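PDB 2X7I: mevalonate kinase, which probably catalyses the ATP-dependent phosphorylation of mevalonate to 5-phosphomevalonate, an early step of isoprenoid biosynthesis by the mevalonate pathway. Local coordinates for residues V32-G37 with H300-N305; K38-I43 with T90-L95; P97-G102 with V178-V183. One frame throughout, in Å; residues are numbered along the deposited sequence.

Contact 1: residues V32-G37 with H300-N305; sequences VPFNAG and HTWIEN
Glu304 reaches across to the turn made by Phe34, Asn35, Ala36 and Gly37, gripping it with both carboxylate oxygens. From CB the chain leaves with CG anti to the backbone N (chi1 -174°), and a bend at chi2 (74°) brings CD in front of Asn35 N. At the tip the two oxygens divide the work: Glu304 OE1 uses its syn lone pair to accept from Ala36 N at 3.0 Å, while Glu304 OE2 accepts from Asn35 N, also at 3.0 Å, and more weakly from Asn35 ND2 at 3.1 Å. Glu304 OE1 further lies 3.3 Å from Phe34 CD1. The turn is type I, closed by Gly37 N to Phe34 O, and the small CB of Ala36 fits 4.0 Å from Trp302 CB. Beyond it Phe34 and Trp302 form a T-shaped pair, planes at 81°: the Phe34 edge, led by CZ, meets the indole face, with Phe34 CZ 3.6 Å from Trp302 CG. Trp302 and Glu304 belong to an edge strand of the four-stranded antiparallel sheet, whereas Val32 to Phe34 continue the larger mixed sheet. The N-H dipoles of Asn35 and Ala36, with the weak amide bond, offset the negative charge of buried Glu304, which probably favours its ionised form.

Contact 2: residues K38-I43 with T90-L95; sequences KIKVLI and TIQTNL
Thr90 pairs with Leu42 as a hydrogen-bonded antiparallel pair, Thr90 N giving to Leu42 O and Thr90 O accepting from Leu42 N at 2.8 Å. Next, Ile91 turns to the other face, where its CG1 lies beside Val41 CG2 at 4.1 Å; branched aliphatics suit this side, since helix 103-119 covers Val41 and Ile39. Gln92 repeats the paired bonds with Lys40, its N 2.8 Å from Lys40 O. Gln92 NE2 rests 3.8 Å from Lys40 CD, so that Lys40 lends its methylenes to the contact while the polar ends suit a partly exposed face; Gln92 OE1 also has a weak bond with Tyr59. Thr93 lies alongside Ile39, CB 3.9 Å from Ile39 CD1. Its OG1, anti to the backbone N (chi1 173°), accepts from Leu95 N at 2.9 Å, an ST turn where the strand gives way to loop. Asn94 N still reaches Lys38 O, but at a longer 3.3 Å. Leu95 then crosses Ile39 at about a right angle, with CD1 4.1 Å from Ile39 CG1. Backbone bonds thus join the strands, while Ile39, Val41 and Ile91, with Thr93, make a mainly aliphatic face toward the helix, and Lys40, Gln92 and Thr90 a mostly polar one that also carries Leu42.

Contact 3: residues P97-G102 with V178-V183; sequences PSRGLG and VIDTGV
Arg99 crosses Asp180 at about a right angle, and Asp180 OD2 sits over the centre of the guanidinium face, 3.0 Å above its plane. Bends at chi2 (-55°) and chi3 (-58°) fold the Arg99 chain, chi3 placing NE by this oxygen. Because OD2 lies over the face, no N-H points at it, and the salt bridge from Arg99 NE to Asp180 OD2, 3.2 Å, is electrostatic; the planes are 48° apart. Two acceptors lie at the guanidinium edge: Arg99 NH2 bonds to Thr181 OG1 at 3.2 Å, and NH1 weakly to Gly182 O. Outside the segments, Gly274 O accepts from NE and Gln189 OE1 from NH1. Arginine suits a site with acceptors above and around a flat cation. Loop 97-102 belongs to the glycine-rich motif of GHMP kinases, which in relatives wraps the nucleotide phosphates; Gly100 and Gly102, the latter N-cap of helix 103-119, both have positive phi. Backbone N atoms of Ser98 and Gly100 bind a citrate, probably from the crystallisation liquor, consistent with an anion-binding pocket. Asp180 OD2 accepts from Gly182 N at 2.8 Å, from above the carboxylate plane: an Asx turn. Leu101 and Val178 slide past each other in opposite directions, with Leu101 CD2 touching Val178 CG1 at 4.2 Å.

Overall arrangement
After strand 6-16, strand 29-45 opens contact 1 at 32-37, then contact 2 at 38-43. Contact 2 closes at 90-95, after strand 53-58 and helix 70-80, within the mixed sheet. The chain next opens contact 3 at 97-102, runs through helices 103-119, 125-140 and 145-153, and closes it at 178-183. Contacts 2 and 3 therefore stand in series, and both nest inside the long loop that 300-305 finally shuts as contact 1. Contacts 1 and 3 bring parts of the mixed-sheet half against the four-stranded sheet, in which 175-180 and 300-305 are neighbours; Leu95 bridges toward both, touching Phe34 and Leu101.

Contact 1: residues V32-G37 with H300-N305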
# COMPACT_ATOMS: atom_id res chain seq x y z
N VAL A 32 -0.98 3.97 -6.83
CA VAL A 32 -0.08 3.20 -7.69
C VAL A 32 0.35 1.94 -6.96
O VAL A 32 0.35 1.92 -5.73
CB VAL A 32 1.21 4.00 -8.09
CG1 VAL A 32 0.85 5.25 -8.86
CG2 VAL A 32 2.04 4.33 -6.85
N PRO A 33 0.74 0.90 -7.71
CA PRO A 33 1.26 -0.31 -7.09
C PRO A 33 2.49 -0.01 -6.24
O PRO A 33 3.30 0.82 -6.63
CB PRO A 33 1.64 -1.20 -8.28
CG PRO A 33 0.93 -0.66 -9.43
CD PRO A 33 0.75 0.80 -9.18
N PHE A 34 2.61 -0.68 -5.10
CA PHE A 34 3.80 -0.55 -4.25
C PHE A 34 4.58 -1.86 -4.36
O PHE A 34 4.41 -2.78 -3.57
CB PHE A 34 3.36 -0.25 -2.81
CG PHE A 34 4.49 -0.11 -1.82
CD1 PHE A 34 5.65 0.55 -2.13
CD2 PHE A 34 4.35 -0.63 -0.53
CE1 PHE A 34 6.67 0.69 -1.21
CE2 PHE A 34 5.36 -0.49 0.40
CZ PHE A 34 6.52 0.17 0.06
N ASN A 35 5.44 -1.92 -5.37
CA ASN A 35 6.16 -3.15 -5.73
C ASN A 35 7.18 -3.61 -4.68
O ASN A 35 7.58 -4.76 -4.69
CB ASN A 35 6.88 -2.98 -7.07
CG ASN A 35 5.92 -2.68 -8.20
OD1 ASN A 35 5.00 -3.45 -8.47
ND2 ASN A 35 6.15 -1.57 -8.89
N ALA A 36 7.61 -2.70 -3.81
CA ALA A 36 8.54 -3.04 -2.74
C ALA A 36 7.85 -3.86 -1.63
O ALA A 36 8.51 -4.62 -0.91
CB ALA A 36 9.17 -1.78 -2.16
N GLY A 37 6.54 -3.72 -1.50
CA GLY A 37 5.77 -4.45 -0.49
C GLY A 37 5.25 -5.74 -1.08
O GLY A 37 4.67 -5.74 -2.16
N HIS A 300 10.91 2.10 9.70
CA HIS A 300 11.03 1.19 8.55
C HIS A 300 11.05 1.99 7.26
O HIS A 300 10.42 3.05 7.17
CB HIS A 300 9.86 0.18 8.50
CG HIS A 300 9.54 -0.45 9.82
ND1 HIS A 300 10.23 -1.53 10.32
CD2 HIS A 300 8.59 -0.15 10.75
CE1 HIS A 300 9.73 -1.87 11.50
NE2 HIS A 300 8.73 -1.06 11.78
N THR A 301 11.78 1.50 6.26
CA THR A 301 11.88 2.18 4.97
C THR A 301 11.82 1.22 3.79
O THR A 301 12.08 0.03 3.93
CB THR A 301 13.16 3.03 4.87
OG1 THR A 301 14.31 2.19 5.07
CG2 THR A 301 13.15 4.15 5.91
N TRP A 302 11.45 1.74 2.63
CA TRP A 302 11.48 1.00 1.36
C TRP A 302 11.93 1.92 0.22
O TRP A 302 11.66 3.13 0.25
CB TRP A 302 10.09 0.46 0.99
CG TRP A 302 9.44 -0.46 1.98
CD1 TRP A 302 9.44 -1.81 1.96
CD2 TRP A 302 8.65 -0.07 3.11
NE1 TRP A 302 8.71 -2.31 3.02
CE2 TRP A 302 8.21 -1.26 3.74
CE3 TRP A 302 8.28 1.16 3.66
CZ2 TRP A 302 7.42 -1.25 4.89
CZ3 TRP A 302 7.49 1.17 4.79
CH2 TRP A 302 7.06 -0.02 5.40
N ILE A 303 12.58 1.35 -0.78
CA ILE A 303 12.93 2.09 -1.97
C ILE A 303 12.08 1.56 -3.12
O ILE A 303 12.12 0.38 -3.44
CB ILE A 303 14.43 1.97 -2.31
CG1 ILE A 303 15.28 2.66 -1.24
CG2 ILE A 303 14.72 2.58 -3.68
CD1 ILE A 303 16.77 2.43 -1.39
N GLU A 304 11.31 2.46 -3.72
CA GLU A 304 10.46 2.14 -4.86
C GLU A 304 11.06 2.74 -6.13
O GLU A 304 11.21 3.96 -6.24
CB GLU A 304 9.06 2.70 -4.63
CG GLU A 304 8.01 2.33 -5.68
CD GLU A 304 7.54 0.88 -5.59
OE1 GLU A 304 7.80 0.22 -4.56
OE2 GLU A 304 6.90 0.41 -6.56
N ASN A 305 11.41 1.88 -7.09
CA ASN A 305 11.74 2.32 -8.44
C ASN A 305 10.45 2.70 -9.14
O ASN A 305 9.49 1.94 -9.11
CB ASN A 305 12.44 1.21 -9.22
CG ASN A 305 13.03 1.68 -10.55
OD1 ASN A 305 12.64 2.72 -11.11
ND2 ASN A 305 13.98 0.92 -11.07

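Contact 2: residues K38-I43 with T90-L95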
# COMPACT_ATOMS: atom_id res chain seq x y z
N LYS A 38 5.48 -6.85 -0.39
CA LYS A 38 5.09 -8.18 -0.87
C LYS A 38 4.41 -8.98 0.23
O LYS A 38 4.93 -9.10 1.33
CB LYS A 38 6.30 -8.95 -1.40
CG LYS A 38 6.88 -8.40 -2.72
CD LYS A 38 5.95 -8.69 -3.94
CE LYS A 38 5.97 -7.57 -4.97
NZ LYS A 38 7.28 -7.45 -5.70
N ILE A 39 3.24 -9.52 -0.10
CA ILE A 39 2.57 -10.50 0.73
C ILE A 39 2.53 -11.81 -0.04
O ILE A 39 2.09 -11.83 -1.19
CB ILE A 39 1.16 -10.03 1.11
CG1 ILE A 39 1.25 -8.76 1.95
CG2 ILE A 39 0.41 -11.14 1.83
CD1 ILE A 39 0.20 -8.64 3.05
N LYS A 40 3.00 -12.89 0.60
CA LYS A 40 2.99 -14.23 0.02
C LYS A 40 2.10 -15.16 0.86
O LYS A 40 2.24 -15.20 2.08
CB LYS A 40 4.40 -14.82 -0.00
CG LYS A 40 5.45 -13.98 -0.74
CD LYS A 40 6.83 -14.58 -0.57
CE LYS A 40 7.88 -13.85 -1.39
NZ LYS A 40 8.07 -12.44 -0.94
N VAL A 41 1.22 -15.90 0.20
CA VAL A 41 0.41 -16.92 0.87
C VAL A 41 0.68 -18.30 0.27
O VAL A 41 0.70 -18.46 -0.95
CB VAL A 41 -1.11 -16.59 0.80
CG1 VAL A 41 -1.95 -17.75 1.35
CG2 VAL A 41 -1.41 -15.28 1.54
N LEU A 42 0.89 -19.28 1.14
CA LEU A 42 1.04 -20.68 0.73
C LEU A 42 -0.01 -21.52 1.45
O LEU A 42 -0.18 -21.41 2.66
CB LEU A 42 2.45 -21.19 1.07
CG LEU A 42 2.72 -22.67 0.84
CD1 LEU A 42 2.61 -23.05 -0.64
CD2 LEU A 42 4.10 -23.06 1.39
N ILE A 43 -0.72 -22.36 0.69
CA ILE A 43 -1.72 -23.28 1.23
C ILE A 43 -1.29 -24.69 0.87
O ILE A 43 -1.20 -25.02 -0.31
CB ILE A 43 -3.13 -23.02 0.63
CG1 ILE A 43 -3.47 -21.52 0.69
CG2 ILE A 43 -4.17 -23.87 1.36
CD1 ILE A 43 -4.90 -21.18 0.30
N THR A 90 0.41 -20.51 5.34
CA THR A 90 1.53 -19.63 5.69
C THR A 90 1.34 -18.30 4.96
O THR A 90 1.05 -18.27 3.77
CB THR A 90 2.88 -20.27 5.30
OG1 THR A 90 3.02 -21.55 5.95
CG2 THR A 90 4.04 -19.38 5.73
N ILE A 91 1.46 -17.20 5.71
CA ILE A 91 1.35 -15.85 5.18
C ILE A 91 2.64 -15.15 5.57
O ILE A 91 3.02 -15.18 6.74
CB ILE A 91 0.14 -15.07 5.81
CG1 ILE A 91 -1.16 -15.84 5.63
CG2 ILE A 91 -0.03 -13.69 5.16
CD1 ILE A 91 -1.94 -16.00 6.92
N GLN A 92 3.32 -14.55 4.61
CA GLN A 92 4.51 -13.75 4.89
C GLN A 92 4.22 -12.32 4.47
O GLN A 92 3.73 -12.10 3.38
CB GLN A 92 5.73 -14.26 4.11
CG GLN A 92 6.11 -15.71 4.33
CD GLN A 92 7.19 -16.17 3.38
OE1 GLN A 92 8.36 -15.83 3.54
NE2 GLN A 92 6.81 -16.93 2.37
N THR A 93 4.52 -11.35 5.34
CA THR A 93 4.33 -9.95 4.98
C THR A 93 5.51 -9.03 5.28
O THR A 93 6.14 -9.10 6.33
CB THR A 93 3.06 -9.32 5.60
OG1 THR A 93 3.06 -7.92 5.31
CG2 THR A 93 3.00 -9.52 7.11
N ASN A 94 5.72 -8.13 4.33
CA ASN A 94 6.73 -7.09 4.35
C ASN A 94 6.17 -5.75 4.85
O ASN A 94 6.91 -4.78 5.04
CB ASN A 94 7.18 -6.89 2.90
CG ASN A 94 8.47 -6.15 2.79
OD1 ASN A 94 9.15 -5.94 3.79
ND2 ASN A 94 8.82 -5.74 1.58
N LEU A 95 4.85 -5.71 5.06
CA LEU A 95 4.09 -4.46 5.20
C LEU A 95 3.60 -4.24 6.62
O LEU A 95 3.12 -5.16 7.26
CB LEU A 95 2.87 -4.49 4.27
CG LEU A 95 3.20 -4.57 2.79
CD1 LEU A 95 1.94 -4.74 1.97
CD2 LEU A 95 3.96 -3.33 2.36

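Contact 3: residues P97-G102 with V178-V183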
# COMPACT_ATOMS: atom_id res chain seq x y z
N PRO A 97 1.03 -2.69 9.51
CA PRO A 97 -0.39 -2.44 9.51
C PRO A 97 -0.73 -0.94 9.63
O PRO A 97 0.01 -0.18 10.28
CB PRO A 97 -0.85 -3.20 10.75
CG PRO A 97 0.33 -3.13 11.68
CD PRO A 97 1.53 -3.12 10.82
N SER A 98 -1.82 -0.54 8.97
CA SER A 98 -2.50 0.73 9.18
C SER A 98 -1.71 1.97 8.74
O SER A 98 -1.94 3.06 9.26
CB SER A 98 -2.94 0.87 10.65
OG SER A 98 -3.76 -0.22 11.02
N ARG A 99 -0.81 1.79 7.78
CA ARG A 99 -0.02 2.89 7.23
C ARG A 99 -0.46 3.26 5.81
O ARG A 99 0.22 4.02 5.13
CB ARG A 99 1.47 2.50 7.18
CG ARG A 99 2.06 2.00 8.49
CD ARG A 99 1.88 2.96 9.65
NE ARG A 99 2.48 4.28 9.40
CZ ARG A 99 2.93 5.12 10.33
NH1 ARG A 99 2.89 4.80 11.62
NH2 ARG A 99 3.44 6.29 9.96
N GLY A 100 -1.58 2.70 5.35
CA GLY A 100 -2.10 2.98 4.02
C GLY A 100 -1.38 2.24 2.90
O GLY A 100 -1.51 2.60 1.74
N LEU A 101 -0.62 1.19 3.24
CA LEU A 101 0.20 0.49 2.25
C LEU A 101 -0.56 -0.65 1.56
O LEU A 101 0.01 -1.43 0.81
CB LEU A 101 1.53 0.03 2.86
CG LEU A 101 2.40 1.19 3.42
CD1 LEU A 101 3.49 0.70 4.34
CD2 LEU A 101 3.01 2.04 2.32
N GLY A 102 -1.87 -0.73 1.82
CA GLY A 102 -2.75 -1.66 1.13
C GLY A 102 -2.65 -3.07 1.68
O GLY A 102 -2.83 -4.04 0.95
N VAL A 178 9.97 5.41 0.74
CA VAL A 178 8.77 5.33 1.55
C VAL A 178 9.21 5.11 2.99
O VAL A 178 9.93 4.16 3.28
CB VAL A 178 7.88 4.17 1.07
CG1 VAL A 178 6.67 4.00 1.97
CG2 VAL A 178 7.46 4.41 -0.38
N ILE A 179 8.81 6.01 3.88
CA ILE A 179 9.19 5.95 5.28
C ILE A 179 7.98 5.73 6.19
O ILE A 179 6.97 6.40 6.05
CB ILE A 179 9.89 7.24 5.72
CG1 ILE A 179 11.18 7.45 4.92
CG2 ILE A 179 10.18 7.21 7.22
CD1 ILE A 179 11.67 8.89 4.90
N ASP A 180 8.10 4.77 7.10
CA ASP A 180 7.11 4.50 8.15
C ASP A 180 7.69 5.02 9.46
O ASP A 180 8.80 4.66 9.83
CB ASP A 180 6.86 2.98 8.21
CG ASP A 180 6.03 2.54 9.42
OD1 ASP A 180 5.96 1.32 9.67
OD2 ASP A 180 5.46 3.39 10.12
N THR A 181 6.95 5.89 10.14
CA THR A 181 7.43 6.49 11.39
C THR A 181 7.18 5.61 12.63
O THR A 181 7.64 5.95 13.72
CB THR A 181 6.82 7.89 11.64
OG1 THR A 181 5.43 7.76 11.93
CG2 THR A 181 7.01 8.79 10.41
N GLY A 182 6.46 4.51 12.47
CA GLY A 182 6.33 3.52 13.54
C GLY A 182 5.32 3.84 14.63
O GLY A 182 4.44 4.69 14.46
N VAL A 183 5.46 3.16 15.76
CA VAL A 183 4.51 3.25 16.86
C VAL A 183 4.72 4.52 17.70
O VAL A 183 5.82 4.78 18.20
CB VAL A 183 4.61 2.02 17.78
CG1 VAL A 183 3.70 2.18 18.96
CG2 VAL A 183 4.26 0.76 16.99